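Local coordinates for enoyl-[acyl-carrier-protein] reductase [FMN] (Thermotoga maritima, PDB 5GVJ) that probably reduces the double bond of enoyl-acyl carrier protein intermediates in fatty acid synthesis, as an FMN-dependent enzyme using NADH, at residues D134-E139 with V163-I168. The protein carries 1 engineered substitution. Numbering follows the deposited sequence.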
loop_
_atom_site.group_PDB
_atom_site.type_symbol
_atom_site.label_atom_id
_atom_site.label_comp_id
_atom_site.label_asym_id
_atom_site.label_seq_id
_atom_site.Cartn_x
_atom_site.Cartn_y
_atom_site.Cartn_z
ATOM N N ASP A 134 -14.974 -17.916 6.846
ATOM C CA ASP A 134 -16.041 -16.930 6.990
ATOM C C ASP A 134 -15.621 -15.561 6.492
ATOM O O ASP A 134 -16.472 -14.778 6.067
ATOM C CB ASP A 134 -16.479 -16.826 8.453
ATOM C CG ASP A 134 -17.090 -18.119 8.958
ATOM O OD1 ASP A 134 -18.276 -18.364 8.646
ATOM O OD2 ASP A 134 -16.387 -18.897 9.629
ATOM N N ALA A 135 -14.331 -15.257 6.558
ATOM C CA ALA A 135 -13.784 -13.999 6.070
ATOM C C ALA A 135 -12.291 -14.223 5.926
ATOM O O ALA A 135 -11.775 -15.263 6.326
ATOM C CB ALA A 135 -14.088 -12.835 7.028
ATOM N N VAL A 136 -11.595 -13.249 5.343
ATOM C CA VAL A 136 -10.146 -13.346 5.214
ATOM C C VAL A 136 -9.528 -12.012 5.565
ATOM O O VAL A 136 -10.103 -10.951 5.299
ATOM C CB VAL A 136 -9.687 -13.786 3.805
ATOM C CG1 VAL A 136 -10.220 -15.157 3.490
ATOM C CG2 VAL A 136 -10.121 -12.771 2.764
ATOM N N ILE A 137 -8.363 -12.078 6.187
ATOM C CA ILE A 137 -7.534 -10.916 6.436
ATOM C C ILE A 137 -6.506 -10.876 5.317
ATOM O O ILE A 137 -5.750 -11.838 5.122
ATOM C CB ILE A 137 -6.865 -10.985 7.818
ATOM C CG1 ILE A 137 -7.917 -10.910 8.940
ATOM C CG2 ILE A 137 -5.863 -9.837 7.981
ATOM C CD1 ILE A 137 -7.472 -11.544 10.258
ATOM N N ALA A 138 -6.511 -9.794 4.548
ATOM C CA ALA A 138 -5.536 -9.596 3.489
ATOM C C ALA A 138 -4.457 -8.709 4.083
ATOM O O ALA A 138 -4.696 -7.534 4.355
ATOM C CB ALA A 138 -6.184 -8.964 2.259
ATOM N N GLU A 139 -3.289 -9.276 4.329
ATOM C CA GLU A 139 -2.252 -8.576 5.079
ATOM C C GLU A 139 -1.138 -8.139 4.138
ATOM O O GLU A 139 -0.378 -8.978 3.643
ATOM C CB GLU A 139 -1.703 -9.464 6.194
ATOM C CG GLU A 139 -0.610 -8.787 6.996
ATOM C CD GLU A 139 -0.167 -9.631 8.175
ATOM O OE1 GLU A 139 0.728 -10.482 8.008
ATOM O OE2 GLU A 139 -0.735 -9.443 9.262
ATOM N N VAL A 163 -13.116 -12.874 -4.014
ATOM C CA VAL A 163 -13.956 -13.673 -3.124
ATOM C C VAL A 163 -15.273 -12.949 -2.878
ATOM O O VAL A 163 -15.397 -11.736 -3.078
ATOM C CB VAL A 163 -13.256 -13.979 -1.784
ATOM C CG1 VAL A 163 -11.988 -14.784 -2.029
ATOM C CG2 VAL A 163 -12.933 -12.675 -1.037
ATOM N N ASN A 164 -16.271 -13.711 -2.432
ATOM C CA ASN A 164 -17.514 -13.103 -1.982
ATOM C C ASN A 164 -17.582 -12.914 -0.469
ATOM O O ASN A 164 -18.394 -12.106 -0.005
ATOM C CB ASN A 164 -18.719 -13.930 -2.449
ATOM C CG ASN A 164 -19.084 -13.661 -3.893
ATOM O OD1 ASN A 164 -19.146 -12.511 -4.318
ATOM N ND2 ASN A 164 -19.323 -14.723 -4.659
ATOM N N ILE A 165 -16.767 -13.630 0.305
ATOM C CA ILE A 165 -16.757 -13.476 1.764
ATOM C C ILE A 165 -16.111 -12.135 2.094
ATOM O O ILE A 165 -15.370 -11.600 1.259
ATOM C CB ILE A 165 -16.015 -14.628 2.460
ATOM C CG1 ILE A 165 -14.593 -14.774 1.911
ATOM C CG2 ILE A 165 -16.777 -15.937 2.300
ATOM C CD1 ILE A 165 -13.721 -15.720 2.716
ATOM N N PRO A 166 -16.357 -11.560 3.272
ATOM C CA PRO A 166 -15.759 -10.258 3.594
ATOM C C PRO A 166 -14.248 -10.339 3.699
ATOM O O PRO A 166 -13.684 -11.350 4.125
ATOM C CB PRO A 166 -16.378 -9.902 4.950
ATOM C CG PRO A 166 -17.654 -10.674 4.993
ATOM C CD PRO A 166 -17.339 -11.976 4.287
ATOM N N VAL A 167 -13.598 -9.235 3.323
ATOM C CA VAL A 167 -12.152 -9.088 3.404
ATOM C C VAL A 167 -11.832 -8.067 4.488
ATOM O O VAL A 167 -12.483 -7.017 4.580
ATOM C CB VAL A 167 -11.561 -8.656 2.045
ATOM C CG1 VAL A 167 -10.072 -8.342 2.178
ATOM C CG2 VAL A 167 -11.778 -9.768 1.007
ATOM N N ILE A 168 -10.837 -8.378 5.310
ATOM C CA ILE A 168 -10.345 -7.474 6.339
ATOM C C ILE A 168 -8.938 -7.057 5.938
ATOM O O ILE A 168 -8.095 -7.912 5.636
ATOM C CB ILE A 168 -10.372 -8.142 7.726
ATOM C CG1 ILE A 168 -11.792 -8.633 8.032
ATOM C CG2 ILE A 168 -9.890 -7.182 8.802
ATOM C CD1 ILE A 168 -11.915 -9.452 9.314
#
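V136 meets I165 with its CG1 methyl, which lies 3.6 Å from CD1 of I165, the two side chains crossing at about a right angle. The isoleucine reaches this far because its CG1 branch stands between the backbone N and the carbonyl carbon (chi1 55°), which carries CD1 across to the first residue of the strand and against CA of A135. The other branch of V136, CG2, packs on CG2 of V167, and V167 turns its second methyl, CG1, to CB of A138, 3.9 Å away. Helix 152-162 covers this face through V159 and L155.

Beneath the side chains runs the parallel ladder of neighbouring strands in a TIM barrel, here strands 136-139 and 167-170, with helix 152-162 in the connection between them as in a beta-alpha-beta unit. N of V136 donates to O of P166 at 3.1 Å, while O of V136 receives N of I168 at 2.7 Å (N-H...O 163°). O of I168 then takes N of A138, also at 2.7 Å, and CA of I137 makes a CA-H...O contact with the same oxygen. The ladder starts at the carbonyl of P166, and CB of A135 lies 3.3 Å from that same O.

On the face opposite V136 and V167, I137 sets CG1 against CB of I168 at 3.9 Å. I137 touches I116 and V118 of strand 114-119 and Q191 of strand 189-191, so it packs toward strands on either side of its own, consistent with the barrel interior. Q191 binds FMN, as does E139 at the end of strand 136-139, although no flavin is bound in the model.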